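Local coordinates for phosphatidylethanolamine-binding protein, putative (Plasmodium falciparum, PDB 2R77) that probably binds phosphatidylethanolamine and may regulate protein kinase activity, at residues A[24-30]-A[199-203]; A[128-132]-A[162-167]. All coordinates share one frame; numbering follows the deposited sequence.

Interaction 1 of 2, residues A[24-30]-A[199-203]; sequences ELKKDRI and YNWCQ
W201 and D28 make the polar link between the end of helix 22-27 and the edge strand 196-201. The indole NE1 donates to D28 OD2 at 2.7 Å, with an N-H...O angle of 154°. The carboxylate oxygen lies almost in the indole plane and accepts through its anti lone pair. The two planes are nearly perpendicular, 84° apart, so the carboxylate stands across the ring edge. The other oxygen, OD1, accepts a hydrogen bond from a water, at a short 2.5 Å. That water in turn accepts from Q203 NE2 at 3.1 Å, so the carboxylate is bonded directly to W201 and linked to Q203 through the water. Q203 NE2 also bonds to G59 O. D28 is the first residue to leave helical geometry after the helix, and its side chain points at the strand.

The apolar part lies beside this bond. I30 CD1 sits over one face of the indole in a CH-pi contact, 4.1 Å from the centroid of the five-membered ring. I30 CG2 packs on Y199 CZ at 3.5 Å. L25 CD2 touches both rings obliquely, 3.7 Å from Y199 CD2 and 3.9 Å from W201 CZ3. Y199 already points toward 24-30 from its backbone; with CG anti to the backbone N (chi1 -180°) the ring ends against I30 CG2. Its hydroxyl is hydrogen-bonded to S148 OG on the adjacent strand. H58 meets the W201 ring with nearly parallel planes, and E24 OE1 bonds to H58 ND1.

In this phosphatidylethanolamine-binding family protein, the end of helix 22-27 and the turn into helix 30-33 pack on Y199, W201 and Q203, alternate residues at the end of edge strand 196-201 of the five-stranded antiparallel sheet.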
loop_
_atom_site.group_PDB
_atom_site.type_symbol
_atom_site.label_atom_id
_atom_site.label_comp_id
_atom_site.label_asym_id
_atom_site.label_seq_id
_atom_site.Cartn_x
_atom_site.Cartn_y
_atom_site.Cartn_z
ATOM N N GLU A 24 -8.949 14.883 3.075
ATOM C CA GLU A 24 -9.379 13.623 2.466
ATOM C C GLU A 24 -8.912 12.405 3.272
ATOM O O GLU A 24 -9.676 11.441 3.442
ATOM C CB GLU A 24 -8.873 13.497 1.026
ATOM C CG GLU A 24 -9.529 14.432 0.031
ATOM C CD GLU A 24 -8.991 14.201 -1.360
ATOM O OE1 GLU A 24 -9.681 13.496 -2.146
ATOM O OE2 GLU A 24 -7.872 14.695 -1.653
ATOM N N LEU A 25 -7.673 12.451 3.765
ATOM C CA LEU A 25 -7.124 11.349 4.571
ATOM C C LEU A 25 -7.894 11.216 5.875
ATOM O O LEU A 25 -8.191 10.110 6.321
ATOM C CB LEU A 25 -5.636 11.556 4.866
ATOM C CG LEU A 25 -4.682 11.574 3.659
ATOM C CD1 LEU A 25 -3.286 12.047 4.054
ATOM C CD2 LEU A 25 -4.655 10.206 2.936
ATOM N N LYS A 26 -8.212 12.346 6.497
ATOM C CA LYS A 26 -8.984 12.309 7.747
ATOM C C LYS A 26 -10.419 11.824 7.545
ATOM O O LYS A 26 -10.980 11.157 8.422
ATOM C CB LYS A 26 -8.933 13.663 8.457
ATOM C CG LYS A 26 -7.543 13.978 9.006
ATOM C CD LYS A 26 -7.498 15.244 9.854
ATOM C CE LYS A 26 -6.226 15.259 10.698
ATOM N NZ LYS A 26 -5.932 16.572 11.345
ATOM N N LYS A 27 -10.987 12.114 6.375
ATOM C CA LYS A 27 -12.359 11.726 6.050
ATOM C C LYS A 27 -12.584 10.203 6.188
ATOM O O LYS A 27 -13.610 9.769 6.714
ATOM C CB LYS A 27 -12.757 12.223 4.655
ATOM C CG LYS A 27 -14.152 11.772 4.225
ATOM C CD LYS A 27 -14.468 12.159 2.787
ATOM C CE LYS A 27 -15.405 11.126 2.145
ATOM N NZ LYS A 27 -16.663 10.906 2.926
ATOM N N ASP A 28 -11.632 9.400 5.718
ATOM C CA ASP A 28 -11.741 7.948 5.877
ATOM C C ASP A 28 -10.897 7.425 7.040
ATOM O O ASP A 28 -10.661 6.226 7.129
ATOM C CB ASP A 28 -11.348 7.212 4.591
ATOM C CG ASP A 28 -12.375 7.355 3.495
ATOM O OD1 ASP A 28 -13.571 7.548 3.825
ATOM O OD2 ASP A 28 -11.994 7.235 2.311
ATOM N N ARG A 29 -10.446 8.335 7.904
ATOM C CA ARG A 29 -9.593 8.029 9.078
ATOM C C ARG A 29 -8.244 7.340 8.769
ATOM O O ARG A 29 -7.631 6.663 9.624
ATOM C CB ARG A 29 -10.388 7.307 10.158
ATOM C CG ARG A 29 -11.501 8.186 10.711
ATOM C CD ARG A 29 -12.278 7.475 11.784
ATOM N NE ARG A 29 -11.461 7.157 12.959
ATOM C CZ ARG A 29 -11.070 8.036 13.881
ATOM N NH1 ARG A 29 -10.343 7.631 14.912
ATOM N NH2 ARG A 29 -11.407 9.311 13.797
ATOM N N ILE A 30 -7.782 7.549 7.536
ATOM C CA ILE A 30 -6.420 7.171 7.157
ATOM C C ILE A 30 -5.412 7.786 8.123
ATOM O O ILE A 30 -4.452 7.129 8.517
ATOM C CB ILE A 30 -6.101 7.562 5.726
ATOM C CG1 ILE A 30 -7.175 7.002 4.756
ATOM C CG2 ILE A 30 -4.670 7.124 5.381
ATOM C CD1 ILE A 30 -7.510 5.482 4.945
ATOM N N TYR A 199 0.405 8.067 -1.621
ATOM C CA TYR A 199 -0.624 7.207 -1.041
ATOM C C TYR A 199 -1.914 7.243 -1.833
ATOM O O TYR A 199 -2.382 8.296 -2.274
ATOM C CB TYR A 199 -0.908 7.670 0.379
ATOM C CG TYR A 199 -1.954 6.855 1.101
ATOM C CD1 TYR A 199 -1.624 5.605 1.646
ATOM C CD2 TYR A 199 -3.272 7.307 1.202
ATOM C CE1 TYR A 199 -2.572 4.830 2.338
ATOM C CE2 TYR A 199 -4.241 6.532 1.886
ATOM C CZ TYR A 199 -3.874 5.305 2.446
ATOM O OH TYR A 199 -4.821 4.551 3.106
ATOM N N ASN A 200 -2.498 6.071 -1.990
ATOM C CA ASN A 200 -3.855 5.995 -2.498
ATOM C C ASN A 200 -4.568 4.836 -1.831
ATOM O O ASN A 200 -3.915 3.928 -1.305
ATOM C CB ASN A 200 -3.873 5.839 -4.027
ATOM C CG ASN A 200 -5.065 6.555 -4.678
ATOM O OD1 ASN A 200 -6.136 6.742 -4.055
ATOM N ND2 ASN A 200 -4.876 6.988 -5.951
ATOM N N TRP A 201 -5.896 4.865 -1.862
ATOM C CA TRP A 201 -6.675 3.802 -1.218
ATOM C C TRP A 201 -8.044 3.625 -1.833
ATOM O O TRP A 201 -8.526 4.488 -2.545
ATOM C CB TRP A 201 -6.794 4.034 0.291
ATOM C CG TRP A 201 -7.796 5.124 0.699
ATOM C CD1 TRP A 201 -9.007 4.939 1.340
ATOM C CD2 TRP A 201 -7.640 6.547 0.529
ATOM N NE1 TRP A 201 -9.621 6.171 1.550
ATOM C CE2 TRP A 201 -8.797 7.167 1.073
ATOM C CE3 TRP A 201 -6.633 7.359 -0.033
ATOM C CZ2 TRP A 201 -8.976 8.577 1.068
ATOM C CZ3 TRP A 201 -6.822 8.779 -0.028
ATOM C CH2 TRP A 201 -7.981 9.351 0.526
ATOM N N CYS A 202 -8.646 2.468 -1.556
ATOM C CA CYS A 202 -10.042 2.240 -1.923
ATOM C C CYS A 202 -10.648 1.491 -0.750
ATOM O O CYS A 202 -9.950 1.200 0.228
ATOM C CB CYS A 202 -10.160 1.424 -3.234
ATOM S SG CYS A 202 -9.297 -0.230 -3.100
ATOM N N GLN A 203 -11.944 1.206 -0.828
ATOM C CA GLN A 203 -12.625 0.461 0.233
ATOM C C GLN A 203 -13.314 -0.758 -0.378
ATOM O O GLN A 203 -14.014 -0.649 -1.374
ATOM C CB GLN A 203 -13.644 1.344 0.944
ATOM C CG GLN A 203 -12.981 2.484 1.664
ATOM C CD GLN A 203 -13.985 3.323 2.428
ATOM O OE1 GLN A 203 -14.362 2.994 3.554
ATOM N NE2 GLN A 203 -14.429 4.418 1.812
HETATM O O HOH W 1 -15.541 7.297 2.347
#

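Interaction 2 of 2, residues A[128-132]-A[162-167]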
loop_
_atom_site.group_PDB
_atom_site.type_symbol
_atom_site.label_atom_id
_atom_site.label_comp_id
_atom_site.label_asym_id
_atom_site.label_seq_id
_atom_site.Cartn_x
_atom_site.Cartn_y
_atom_site.Cartn_z
ATOM N N VAL A 128 12.354 -5.012 -7.906
ATOM C CA VAL A 128 12.567 -6.170 -7.068
ATOM C C VAL A 128 11.258 -6.418 -6.293
ATOM O O VAL A 128 10.821 -5.579 -5.510
ATOM C CB VAL A 128 13.752 -5.956 -6.082
ATOM C CG1 VAL A 128 13.959 -7.195 -5.221
ATOM C CG2 VAL A 128 15.044 -5.620 -6.865
ATOM N N THR A 129 10.615 -7.545 -6.568
ATOM C CA THR A 129 9.403 -7.905 -5.848
ATOM C C THR A 129 9.810 -8.614 -4.567
ATOM O O THR A 129 10.254 -9.765 -4.598
ATOM C CB THR A 129 8.476 -8.792 -6.721
ATOM O OG1 THR A 129 8.104 -8.059 -7.889
ATOM C CG2 THR A 129 7.228 -9.184 -5.947
ATOM N N ILE A 130 9.672 -7.918 -3.439
ATOM C CA ILE A 130 10.061 -8.452 -2.147
ATOM C C ILE A 130 9.009 -9.414 -1.582
ATOM O O ILE A 130 9.346 -10.529 -1.143
ATOM C CB ILE A 130 10.379 -7.332 -1.132
ATOM C CG1 ILE A 130 11.475 -6.417 -1.708
ATOM C CG2 ILE A 130 10.775 -7.920 0.203
ATOM C CD1 ILE A 130 11.789 -5.237 -0.885
ATOM N N LEU A 131 7.750 -8.976 -1.603
ATOM C CA LEU A 131 6.630 -9.840 -1.225
ATOM C C LEU A 131 5.652 -9.871 -2.406
ATOM O O LEU A 131 5.181 -8.835 -2.840
ATOM C CB LEU A 131 5.951 -9.320 0.060
ATOM C CG LEU A 131 6.777 -9.366 1.351
ATOM C CD1 LEU A 131 5.985 -8.807 2.536
ATOM C CD2 LEU A 131 7.276 -10.815 1.625
ATOM N N PRO A 132 5.365 -11.064 -2.952
ATOM C CA PRO A 132 4.544 -11.140 -4.165
ATOM C C PRO A 132 3.089 -10.741 -3.891
ATOM O O PRO A 132 2.620 -10.836 -2.744
ATOM C CB PRO A 132 4.595 -12.623 -4.530
ATOM C CG PRO A 132 4.792 -13.289 -3.240
ATOM C CD PRO A 132 5.737 -12.403 -2.472
ATOM N N ILE A 162 15.060 -4.314 3.085
ATOM C CA ILE A 162 14.021 -3.743 3.953
ATOM C C ILE A 162 13.756 -4.674 5.142
ATOM O O ILE A 162 13.343 -5.831 4.966
ATOM C CB ILE A 162 12.714 -3.428 3.163
ATOM C CG1 ILE A 162 13.027 -2.523 1.959
ATOM C CG2 ILE A 162 11.671 -2.768 4.069
ATOM C CD1 ILE A 162 11.884 -2.316 0.993
ATOM N N THR A 163 13.996 -4.158 6.350
ATOM C CA THR A 163 13.844 -4.918 7.579
ATOM C C THR A 163 12.461 -4.651 8.178
ATOM O O THR A 163 11.858 -3.593 7.922
ATOM C CB THR A 163 14.937 -4.542 8.616
ATOM O OG1 THR A 163 14.775 -3.169 8.989
ATOM C CG2 THR A 163 16.340 -4.742 8.029
ATOM N N GLY A 164 11.963 -5.606 8.958
ATOM C CA GLY A 164 10.681 -5.450 9.659
ATOM C C GLY A 164 9.459 -5.936 8.890
ATOM O O GLY A 164 8.326 -5.715 9.316
ATOM N N LEU A 165 9.678 -6.607 7.761
ATOM C CA LEU A 165 8.548 -7.110 6.973
ATOM C C LEU A 165 8.045 -8.446 7.536
ATOM O O LEU A 165 8.832 -9.202 8.127
ATOM C CB LEU A 165 8.935 -7.258 5.505
ATOM C CG LEU A 165 9.300 -5.984 4.732
ATOM C CD1 LEU A 165 9.896 -6.343 3.389
ATOM C CD2 LEU A 165 8.059 -5.106 4.562
ATOM N N PRO A 166 6.738 -8.737 7.357
ATOM C CA PRO A 166 6.210 -10.015 7.829
ATOM C C PRO A 166 6.589 -11.125 6.868
ATOM O O PRO A 166 6.853 -10.865 5.686
ATOM C CB PRO A 166 4.695 -9.795 7.811
ATOM C CG PRO A 166 4.480 -8.793 6.727
ATOM C CD PRO A 166 5.693 -7.896 6.746
ATOM N N HIS A 167 6.634 -12.349 7.380
ATOM C CA HIS A 167 6.776 -13.518 6.517
ATOM C C HIS A 167 5.714 -14.543 6.933
ATOM O O HIS A 167 5.984 -15.487 7.688
ATOM C CB HIS A 167 8.220 -14.058 6.569
ATOM C CG HIS A 167 9.259 -13.039 6.196
ATOM N ND1 HIS A 167 10.036 -12.385 7.132
ATOM C CD2 HIS A 167 9.631 -12.545 4.987
ATOM C CE1 HIS A 167 10.854 -11.547 6.515
ATOM N NE2 HIS A 167 10.623 -11.619 5.213
#
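I130 overlaps I162 and L165 with two different branches. Its strand carries a classic beta bulge: I130 and L131 both face V110 on strand 104-114. The bulge lies where the chain turns a corner, on an outermost strand of the five-stranded antiparallel sheet. Side chains of both bulge residues point toward the loop 162-167.

The longer branch of I130 meets I162, and the two side chains cross at about a right angle. The CG2 methyl of I130 touches L165 CD1 at 3.7 Å, again with the side chains nearly perpendicular. In I130, CG1 lies beside the backbone N (chi1 -56°) and CG2 beside the carbonyl carbon. The two methyl ends therefore serve different partners. I162 and L165 also rest on I188 of helix 185-191, so the loop bridges that helix and the edge strand.

L131 works further along the loop. Its CD1 lies 3.9 Å from P166 O and 4.3 Å from P166 CD. Its CD2 comes obliquely to the H167 ring, at 4.5 Å from CD2 of that ring. P166 also touches I107 on strand 104-114. The contact is mainly apolar packing at the surface, with H167 exposed. Its tightest point is the methyl pair I130 CD1 and I162 CD1, at 3.5 Å, closer than usual for two carbons.

Overall arrangement
Both interactions reach the same five-stranded antiparallel sheet, but at its two outermost strands. Interaction 1 brings the end of helix 22-27 and the turn after it to strand 196-201. Interaction 2 sets the loop 162-167 against strand 128-131. Their centres are about 24 Å apart, and their nearest atoms about 15 Å, so they do not touch. They lie on opposite sides of the chain's centre. In sequence, both segments of interaction 2 fall between the two segments of interaction 1. Interaction 1 is partly buried, whereas interaction 2 lies at the surface and is mainly aliphatic.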